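Formiminoglutamase (Trypanosoma cruzi, PDB 4MYK) hydrolyses N-formimino-L-glutamate as an arginase-like manganese metalloenzyme of the ureohydrolase family, and is assembled from three copies of the chain. Local coordinates at residues S243-G247 with R290-A295; A261-F266 with Y297-F302; L21-E27 with L81-A86. The protein carries 1 engineered substitution. All blocks are in the same frame, centred on the assembly; numbering follows the deposited sequence.

Contact 1: residues S243-G247 with R290-A295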
loop_
_atom_site.group_PDB
_atom_site.type_symbol
_atom_site.label_atom_id
_atom_site.label_comp_id
_atom_site.label_asym_id
_atom_site.label_seq_id
_atom_site.Cartn_x
_atom_site.Cartn_y
_atom_site.Cartn_z
ATOM N N SER A 243 -1.522 3.404 -3.737
ATOM C CA SER A 243 -0.627 3.055 -2.639
ATOM C C SER A 243 0.767 2.662 -3.163
ATOM O O SER A 243 1.781 2.957 -2.522
ATOM C CB SER A 243 -1.220 1.949 -1.760
ATOM O OG SER A 243 -1.347 0.734 -2.467
ATOM N N ASP A 244 0.796 1.994 -4.321
ATOM C CA ASP A 244 2.037 1.649 -5.036
ATOM C C ASP A 244 2.423 2.686 -6.094
ATOM O O ASP A 244 3.606 2.919 -6.356
ATOM C CB ASP A 244 1.894 0.304 -5.753
ATOM C CG ASP A 244 1.996 -0.856 -4.824
ATOM O OD1 ASP A 244 2.618 -0.699 -3.757
ATOM O OD2 ASP A 244 1.457 -1.925 -5.161
ATOM N N MET A 245 1.415 3.286 -6.717
ATOM C CA MET A 245 1.631 4.120 -7.883
ATOM C C MET A 245 0.865 5.434 -7.744
ATOM O O MET A 245 -0.130 5.646 -8.427
ATOM C CB MET A 245 1.184 3.351 -9.129
ATOM C CG MET A 245 1.680 3.904 -10.456
ATOM S SD MET A 245 3.472 3.992 -10.500
ATOM C CE MET A 245 3.790 3.558 -12.209
ATOM N N PRO A 246 1.317 6.315 -6.834
ATOM C CA PRO A 246 0.604 7.584 -6.603
ATOM C C PRO A 246 0.846 8.667 -7.675
ATOM O O PRO A 246 0.026 9.579 -7.812
ATOM C CB PRO A 246 1.123 8.045 -5.236
ATOM C CG PRO A 246 2.441 7.387 -5.086
ATOM C CD PRO A 246 2.344 6.058 -5.809
ATOM N N GLY A 247 1.933 8.560 -8.433
ATOM C CA GLY A 247 2.325 9.626 -9.345
ATOM C C GLY A 247 1.728 9.507 -10.733
ATOM O O GLY A 247 2.442 9.232 -11.705
ATOM N N ARG A 290 8.812 7.654 -6.223
ATOM C CA ARG A 290 8.386 6.266 -6.114
ATOM C C ARG A 290 7.751 5.752 -7.398
ATOM O O ARG A 290 7.940 4.587 -7.798
ATOM C CB ARG A 290 7.385 6.121 -4.969
ATOM C CG ARG A 290 7.954 6.384 -3.577
ATOM C CD ARG A 290 6.876 6.268 -2.493
ATOM N NE ARG A 290 6.253 4.945 -2.429
ATOM C CZ ARG A 290 4.935 4.715 -2.467
ATOM N NH1 ARG A 290 4.067 5.714 -2.565
ATOM N NH2 ARG A 290 4.476 3.474 -2.403
ATOM N N SER A 291 6.978 6.623 -8.035
ATOM C CA SER A 291 6.164 6.221 -9.176
ATOM C C SER A 291 6.985 6.020 -10.461
ATOM O O SER A 291 6.783 5.051 -11.185
ATOM C CB SER A 291 5.013 7.210 -9.359
ATOM O OG SER A 291 4.289 7.324 -8.143
ATOM N N PRO A 292 7.920 6.936 -10.740
ATOM C CA PRO A 292 8.861 6.732 -11.850
ATOM C C PRO A 292 9.715 5.468 -11.709
ATOM O O PRO A 292 10.016 4.820 -12.707
ATOM C CB PRO A 292 9.728 7.988 -11.793
ATOM C CG PRO A 292 8.787 9.035 -11.254
ATOM C CD PRO A 292 7.968 8.318 -10.225
ATOM N N ARG A 293 10.100 5.120 -10.489
ATOM C CA ARG A 293 10.814 3.865 -10.263
ATOM C C ARG A 293 9.955 2.679 -10.684
ATOM O O ARG A 293 10.426 1.763 -11.342
ATOM C CB ARG A 293 11.260 3.725 -8.802
ATOM C CG ARG A 293 12.285 4.766 -8.366
ATOM C CD ARG A 293 12.856 4.468 -6.984
ATOM N NE ARG A 293 13.532 3.170 -6.938
ATOM C CZ ARG A 293 14.848 3.014 -6.841
ATOM N NH1 ARG A 293 15.642 4.073 -6.776
ATOM N NH2 ARG A 293 15.372 1.799 -6.807
ATOM N N VAL A 294 8.683 2.697 -10.307
ATOM C CA VAL A 294 7.793 1.604 -10.691
ATOM C C VAL A 294 7.711 1.474 -12.211
ATOM O O VAL A 294 7.749 0.363 -12.749
ATOM C CB VAL A 294 6.390 1.770 -10.101
ATOM C CG1 VAL A 294 5.425 0.749 -10.712
ATOM C CG2 VAL A 294 6.453 1.655 -8.576
ATOM N N ALA A 295 7.615 2.617 -12.890
ATOM C CA ALA A 295 7.460 2.667 -14.342
ATOM C C ALA A 295 8.675 2.060 -15.032
ATOM O O ALA A 295 8.535 1.265 -15.965
ATOM C CB ALA A 295 7.234 4.102 -14.808
HETATM O O HOH W 1 1.405 6.186 -2.179
HETATM O O HOH W 2 5.094 0.202 -2.865
#
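R290, at the start of helix 290-306, reaches S243 in the loop after the metal-bearing strand 231-236 of the arginase/deacetylase α/β fold. Two direct hydrogen bonds join the segments. R290 NH2 donates to S243 O at 2.7 Å, almost straight at 178°, with the oxygen in the guanidinium plane and the nitrogen in the carbonyl plane. An arginine suits this place, its flat end having several N-H groups to share: NE bonds to S242 OG of the second subunit, and NH1 holds a water that donates to S243 O. G247 N donates to S291 OG, also at 2.7 Å but bent to 137°. S291 OG also hydrogen-bonds E287 OE1 just before the helix, so one small hydroxyl serves both the loop and the helix start. G247, with no side chain, lets its backbone come close to S291, the two CA atoms 5.1 Å apart.

Packing adds to these bonds. P246 crosses the arginine side chain at about a right angle, CG 3.4 Å from NH1, while D244 O lies over one face of the guanidinium. M245, with CG anti to its backbone N (chi1 -164°) and the chain then bent, sends its sulfur and methyl over the first helical turn. There SD is 3.7 Å from V294 CB, while CE sits 3.5 Å from S291 O and 3.6 Å from V294 CG1.

Contact 2: residues A261-F266 with Y297-F302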
loop_
_atom_site.group_PDB
_atom_site.type_symbol
_atom_site.label_atom_id
_atom_site.label_comp_id
_atom_site.label_asym_id
_atom_site.label_seq_id
_atom_site.Cartn_x
_atom_site.Cartn_y
_atom_site.Cartn_z
ATOM N N ALA A 261 1.839 -5.690 -11.809
ATOM C CA ALA A 261 2.288 -4.923 -12.961
ATOM C C ALA A 261 3.574 -5.511 -13.547
ATOM O O ALA A 261 3.639 -5.797 -14.743
ATOM C CB ALA A 261 2.485 -3.468 -12.579
ATOM N N PHE A 262 4.589 -5.694 -12.706
ATOM C CA PHE A 262 5.849 -6.305 -13.125
ATOM C C PHE A 262 5.609 -7.672 -13.754
ATOM O O PHE A 262 6.097 -7.956 -14.849
ATOM C CB PHE A 262 6.779 -6.505 -11.936
ATOM C CG PHE A 262 7.193 -5.239 -11.271
ATOM C CD1 PHE A 262 6.849 -4.015 -11.809
ATOM C CD2 PHE A 262 7.932 -5.274 -10.098
ATOM C CE1 PHE A 262 7.235 -2.841 -11.189
ATOM C CE2 PHE A 262 8.321 -4.115 -9.473
ATOM C CZ PHE A 262 7.975 -2.889 -10.018
ATOM N N ASP A 263 4.875 -8.523 -13.044
ATOM C CA ASP A 263 4.564 -9.858 -13.536
ATOM C C ASP A 263 3.858 -9.828 -14.891
ATOM O O ASP A 263 4.092 -10.697 -15.733
ATOM C CB ASP A 263 3.707 -10.614 -12.526
ATOM C CG ASP A 263 4.482 -11.026 -11.283
ATOM O OD1 ASP A 263 5.658 -10.648 -11.152
ATOM O OD2 ASP A 263 3.908 -11.735 -10.436
ATOM N N MET A 264 2.990 -8.839 -15.091
ATOM C CA MET A 264 2.265 -8.702 -16.356
ATOM C C MET A 264 3.168 -8.213 -17.476
ATOM O O MET A 264 3.035 -8.635 -18.622
ATOM C CB MET A 264 1.094 -7.732 -16.212
ATOM C CG MET A 264 -0.044 -8.218 -15.339
ATOM S SD MET A 264 -1.171 -6.853 -14.988
ATOM C CE MET A 264 -1.729 -6.436 -16.639
ATOM N N CYS A 265 4.071 -7.297 -17.146
ATOM C CA CYS A 265 5.046 -6.809 -18.114
ATOM C C CYS A 265 6.022 -7.911 -18.556
ATOM O O CYS A 265 6.372 -7.994 -19.730
ATOM C CB CYS A 265 5.788 -5.589 -17.567
ATOM S SG CYS A 265 4.749 -4.124 -17.564
ATOM N N PHE A 266 6.432 -8.760 -17.614
ATOM C CA PHE A 266 7.263 -9.911 -17.946
ATOM C C PHE A 266 6.546 -10.859 -18.920
ATOM O O PHE A 266 7.140 -11.320 -19.896
ATOM C CB PHE A 266 7.675 -10.665 -16.688
ATOM C CG PHE A 266 8.739 -11.714 -16.929
ATOM C CD1 PHE A 266 8.397 -12.987 -17.357
ATOM C CD2 PHE A 266 10.079 -11.422 -16.726
ATOM C CE1 PHE A 266 9.379 -13.949 -17.578
ATOM C CE2 PHE A 266 11.059 -12.378 -16.943
ATOM C CZ PHE A 266 10.711 -13.638 -17.372
ATOM N N TYR A 297 10.800 -0.030 -13.609
ATOM C CA TYR A 297 10.826 -1.438 -13.232
ATOM C C TYR A 297 9.842 -2.273 -14.044
ATOM O O TYR A 297 10.094 -3.436 -14.339
ATOM C CB TYR A 297 10.563 -1.606 -11.737
ATOM C CG TYR A 297 11.807 -1.437 -10.884
ATOM C CD1 TYR A 297 12.972 -2.135 -11.182
ATOM C CD2 TYR A 297 11.814 -0.593 -9.780
ATOM C CE1 TYR A 297 14.110 -1.986 -10.412
ATOM C CE2 TYR A 297 12.947 -0.444 -9.001
ATOM C CZ TYR A 297 14.094 -1.140 -9.322
ATOM O OH TYR A 297 15.229 -1.004 -8.551
ATOM N N MET A 298 8.723 -1.667 -14.415
ATOM C CA MET A 298 7.769 -2.310 -15.311
ATOM C C MET A 298 8.379 -2.576 -16.695
ATOM O O MET A 298 8.246 -3.676 -17.245
ATOM C CB MET A 298 6.512 -1.452 -15.432
ATOM C CG MET A 298 5.569 -1.562 -14.254
ATOM S SD MET A 298 4.162 -0.432 -14.361
ATOM C CE MET A 298 3.317 -1.012 -15.831
ATOM N N PHE A 299 9.026 -1.558 -17.261
ATOM C CA PHE A 299 9.758 -1.684 -18.534
ATOM C C PHE A 299 10.885 -2.717 -18.405
ATOM O O PHE A 299 11.114 -3.536 -19.292
ATOM C CB PHE A 299 10.322 -0.313 -18.943
ATOM C CG PHE A 299 11.327 -0.368 -20.067
ATOM C CD1 PHE A 299 10.916 -0.562 -21.374
ATOM C CD2 PHE A 299 12.684 -0.206 -19.813
ATOM C CE1 PHE A 299 11.836 -0.619 -22.401
ATOM C CE2 PHE A 299 13.610 -0.257 -20.836
ATOM C CZ PHE A 299 13.187 -0.459 -22.128
ATOM N N TYR A 300 11.584 -2.656 -17.279
ATOM C CA TYR A 300 12.636 -3.600 -16.951
ATOM C C TYR A 300 12.153 -5.052 -17.042
ATOM O O TYR A 300 12.815 -5.898 -17.634
ATOM C CB TYR A 300 13.173 -3.297 -15.546
ATOM C CG TYR A 300 14.041 -4.393 -14.975
ATOM C CD1 TYR A 300 15.301 -4.648 -15.500
ATOM C CD2 TYR A 300 13.603 -5.175 -13.919
ATOM C CE1 TYR A 300 16.100 -5.653 -14.993
ATOM C CE2 TYR A 300 14.389 -6.189 -13.408
ATOM C CZ TYR A 300 15.641 -6.422 -13.950
ATOM O OH TYR A 300 16.443 -7.425 -13.447
ATOM N N HIS A 301 10.995 -5.334 -16.454
ATOM C CA HIS A 301 10.438 -6.680 -16.463
ATOM C C HIS A 301 10.036 -7.054 -17.877
ATOM O O HIS A 301 10.241 -8.192 -18.307
ATOM C CB HIS A 301 9.240 -6.784 -15.509
ATOM C CG HIS A 301 9.629 -6.998 -14.077
ATOM N ND1 HIS A 301 9.984 -5.964 -13.237
ATOM C CD2 HIS A 301 9.737 -8.131 -13.341
ATOM C CE1 HIS A 301 10.292 -6.450 -12.046
ATOM N NE2 HIS A 301 10.151 -7.763 -12.083
ATOM N N PHE A 302 9.466 -6.098 -18.607
ATOM C CA PHE A 302 9.152 -6.349 -19.999
ATOM C C PHE A 302 10.420 -6.782 -20.731
ATOM O O PHE A 302 10.421 -7.783 -21.445
ATOM C CB PHE A 302 8.561 -5.130 -20.719
ATOM C CG PHE A 302 8.559 -5.300 -22.208
ATOM C CD1 PHE A 302 7.534 -5.996 -22.834
ATOM C CD2 PHE A 302 9.632 -4.864 -22.969
ATOM C CE1 PHE A 302 7.556 -6.217 -24.198
ATOM C CE2 PHE A 302 9.660 -5.074 -24.328
ATOM C CZ PHE A 302 8.621 -5.752 -24.944
#
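F262 and H301 join helices 258-270 and 290-306, which pack on the same side of the arginase-fold sheet, with F235 of strand 231-236 against A261, C265 and M298. The segments run in roughly the same direction, at 33°, axes 7.3 Å apart. In F262, CG lies anti to the carbonyl carbon (chi1 -63°), which sets the ring against helix 290-306. CB sits over the centre of the H301 ring, 3.4 Å from the centroid, a CH-pi contact. CG and CD2 then meet H301 CE1, CD2 at 3.3 Å, with CE2 farther from it at 4.0 Å; the two rings are close to parallel (17°) but slid apart. On the other flank CD1 has M298 CG at the ring edge, 3.7 Å away, CE1 lies between M298 CG and Y297 CB, and at the tip CZ touches Y297 CB at 3.4 Å. Y297 O lies over one face of the ring; a flat, apolar phenylalanine suits a place between an imidazole and a methionine chain.

Beside the small C265, its O receives a CA-H...O contact from F302 CA at 3.2 Å, and H301 O one from F266 CA.

H301 ND1 donates to Y297 O at 2.8 Å, from the face of that carbonyl opposite to H301 N. ND1 therefore carries a proton, and the bond helps to fix the ring's rotation, presenting a face rather than a polar edge to F262.

Contact 3: residues L21-E27 with L81-A86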
loop_
_atom_site.group_PDB
_atom_site.type_symbol
_atom_site.label_atom_id
_atom_site.label_comp_id
_atom_site.label_asym_id
_atom_site.label_seq_id
_atom_site.Cartn_x
_atom_site.Cartn_y
_atom_site.Cartn_z
ATOM N N LEU A 21 22.747 -1.884 -21.768
ATOM C CA LEU A 21 22.166 -2.510 -22.953
ATOM C C LEU A 21 22.040 -1.511 -24.103
ATOM O O LEU A 21 21.785 -1.897 -25.245
ATOM C CB LEU A 21 20.796 -3.112 -22.621
ATOM C CG LEU A 21 20.768 -4.108 -21.459
ATOM C CD1 LEU A 21 19.346 -4.447 -21.071
ATOM C CD2 LEU A 21 21.544 -5.350 -21.835
ATOM N N PHE A 22 22.218 -0.227 -23.781
ATOM C CA PHE A 22 22.227 0.849 -24.773
ATOM C C PHE A 22 23.576 0.930 -25.498
ATOM O O PHE A 22 24.258 1.952 -25.474
ATOM C CB PHE A 22 21.900 2.182 -24.101
ATOM C CG PHE A 22 20.453 2.325 -23.714
ATOM C CD1 PHE A 22 20.010 1.894 -22.477
ATOM C CD2 PHE A 22 19.535 2.890 -24.593
ATOM C CE1 PHE A 22 18.669 2.022 -22.116
ATOM C CE2 PHE A 22 18.202 3.022 -24.245
ATOM C CZ PHE A 22 17.766 2.583 -23.006
ATOM N N SER A 23 23.942 -0.173 -26.139
ATOM C CA SER A 23 25.217 -0.313 -26.832
ATOM C C SER A 23 25.012 -0.240 -28.350
ATOM O O SER A 23 25.973 -0.217 -29.120
ATOM C CB SER A 23 25.857 -1.646 -26.453
ATOM O OG SER A 23 24.969 -2.719 -26.724
ATOM N N ALA A 24 23.749 -0.212 -28.765
ATOM C CA ALA A 24 23.394 -0.041 -30.163
ATOM C C ALA A 24 23.769 1.368 -30.611
ATOM O O ALA A 24 23.243 2.348 -30.094
ATOM C CB ALA A 24 21.890 -0.291 -30.358
ATOM N N GLN A 25 24.690 1.477 -31.562
ATOM C CA GLN A 25 25.098 2.791 -32.051
ATOM C C GLN A 25 24.036 3.393 -32.962
ATOM O O GLN A 25 23.744 4.585 -32.876
ATOM C CB GLN A 25 26.441 2.712 -32.785
ATOM C CG GLN A 25 27.640 2.384 -31.889
ATOM C CD GLN A 25 28.311 3.623 -31.291
ATOM O OE1 GLN A 25 29.500 3.594 -30.964
ATOM N NE2 GLN A 25 27.555 4.714 -31.152
ATOM N N ARG A 26 23.472 2.555 -33.834
ATOM C CA ARG A 26 22.399 2.957 -34.746
ATOM C C ARG A 26 21.076 2.320 -34.337
ATOM O O ARG A 26 20.992 1.108 -34.131
ATOM C CB ARG A 26 22.717 2.569 -36.199
ATOM C CG ARG A 26 22.759 3.757 -37.174
ATOM C CD ARG A 26 22.205 3.424 -38.580
ATOM N NE ARG A 26 23.129 2.676 -39.444
ATOM C CZ ARG A 26 24.022 3.223 -40.272
ATOM N NH1 ARG A 26 24.144 4.543 -40.368
ATOM N NH2 ARG A 26 24.800 2.442 -41.015
ATOM N N GLU A 27 20.049 3.154 -34.229
ATOM C CA GLU A 27 18.705 2.704 -33.903
ATOM C C GLU A 27 18.331 1.410 -34.617
ATOM O O GLU A 27 17.639 0.557 -34.049
ATOM C CB GLU A 27 17.695 3.794 -34.262
ATOM C CG GLU A 27 16.288 3.488 -33.792
ATOM C CD GLU A 27 15.271 4.492 -34.302
ATOM O OE1 GLU A 27 15.644 5.674 -34.479
ATOM O OE2 GLU A 27 14.101 4.096 -34.514
ATOM N N LEU A 81 20.513 -8.187 -25.282
ATOM C CA LEU A 81 19.614 -7.266 -25.968
ATOM C C LEU A 81 20.291 -5.923 -26.154
ATOM O O LEU A 81 21.162 -5.548 -25.372
ATOM C CB LEU A 81 18.321 -7.070 -25.176
ATOM C CG LEU A 81 17.267 -8.176 -25.172
ATOM C CD1 LEU A 81 16.090 -7.793 -24.283
ATOM C CD2 LEU A 81 16.800 -8.462 -26.576
ATOM N N LYS A 82 19.894 -5.204 -27.201
ATOM C CA LYS A 82 20.341 -3.829 -27.397
ATOM C C LYS A 82 19.148 -2.903 -27.371
ATOM O O LYS A 82 18.159 -3.133 -28.063
ATOM C CB LYS A 82 21.125 -3.657 -28.709
ATOM C CG LYS A 82 22.552 -4.189 -28.648
ATOM C CD LYS A 82 23.190 -4.187 -30.014
ATOM C CE LYS A 82 22.222 -4.718 -31.055
ATOM N NZ LYS A 82 21.511 -5.971 -30.626
ATOM N N LEU A 83 19.252 -1.866 -26.545
ATOM C CA LEU A 83 18.233 -0.838 -26.438
ATOM C C LEU A 83 18.719 0.428 -27.116
ATOM O O LEU A 83 19.919 0.693 -27.177
ATOM C CB LEU A 83 17.939 -0.530 -24.972
ATOM C CG LEU A 83 16.880 -1.341 -24.232
ATOM C CD1 LEU A 83 16.836 -2.776 -24.734
ATOM C CD2 LEU A 83 17.150 -1.282 -22.736
ATOM N N TYR A 84 17.777 1.219 -27.613
ATOM C CA TYR A 84 18.101 2.527 -28.174
ATOM C C TYR A 84 17.024 3.504 -27.780
ATOM O O TYR A 84 15.840 3.178 -27.801
ATOM C CB TYR A 84 18.221 2.472 -29.696
ATOM C CG TYR A 84 18.828 3.709 -30.301
ATOM C CD1 TYR A 84 18.025 4.752 -30.760
ATOM C CD2 TYR A 84 20.210 3.844 -30.419
ATOM C CE1 TYR A 84 18.583 5.895 -31.329
ATOM C CE2 TYR A 84 20.773 4.981 -30.986
ATOM C CZ TYR A 84 19.954 6.000 -31.438
ATOM O OH TYR A 84 20.507 7.130 -31.994
ATOM N N ASP A 85 17.454 4.700 -27.412
ATOM C CA ASP A 85 16.553 5.746 -26.966
ATOM C C ASP A 85 16.464 6.760 -28.094
ATOM O O ASP A 85 17.379 7.559 -28.296
ATOM C CB ASP A 85 17.125 6.363 -25.692
ATOM C CG ASP A 85 16.206 7.368 -25.056
ATOM O OD1 ASP A 85 15.180 7.730 -25.666
ATOM O OD2 ASP A 85 16.527 7.820 -23.939
ATOM N N ALA A 86 15.373 6.708 -28.849
ATOM C CA ALA A 86 15.197 7.593 -30.000
ATOM C C ALA A 86 14.796 9.031 -29.637
ATOM O O ALA A 86 14.649 9.885 -30.520
ATOM C CB ALA A 86 14.202 6.997 -30.972
HETATM O O HOH W 3 24.004 -4.842 -25.874
HETATM O O HOH W 4 21.989 2.513 -27.795
#
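The strand 83-88, at one margin of the parallel sheet of this arginase fold, is met by the loop 21-27 that leads into strand 32-37, its neighbour in the sheet. The two segments share one direct hydrogen bond, L83 N to L21 O at 2.8 Å, and K82 CA adds a CA-H...O contact to the same oxygen. F22 is the centre of an inverse gamma turn, and its CA points a hydrogen at L83 O. With CG anti to the carbonyl carbon (chi1 -73°), its ring lies over L83: L83 CB stands 3.6 Å from the centroid, close to the normal, and D85 N comes to the ring edge. Leucine is apt here, offering CB to the ring and CD2 to its rim and to L21 CB.

Farther along, Y84 has CG anti to its backbone N (chi1 -168°), which carries the ring out to A24, Q25 and E27. E27 lies over one face, CA above the centre and CB 3.9 Å from the centroid, while A24 O meets the edge, 3.4 Å from CD2. The carboxylate of E27 continues to salt bridges with K104 and R111.

One water bridges S23 OG and L81 O; another donates to A24 O at 2.6 Å and to L83 O at 2.8 Å. Two carbonyls that could not bond each other are thus both satisfied, so the chemistry is one direct backbone bond and two bridging waters joined to CH-pi packing on the F22 and Y84 rings.

How the contacts relate
Helix 290-306 ties the set together. Its first turns serve contact 1 and the following ones contact 2, whose centres are 13 Å apart and which touch where V294 O lies 3.6 Å from F262 CE1. Contact 3 is joined to contact 2 by F299 CZ against L83 CD2, at 4.1 Å, with centres 19 Å apart; from contact 1 it stays separate, about 11 Å between nearest atoms. Contact 1 is the nearest to the active site: the M245 side chain is about 7 Å from that of the manganese ligand D238 and about 11 Å from a manganese ion. The M298 side chain in contact 2 is about 12 Å from one. Contacts 1 and 2 both reach the second subunit.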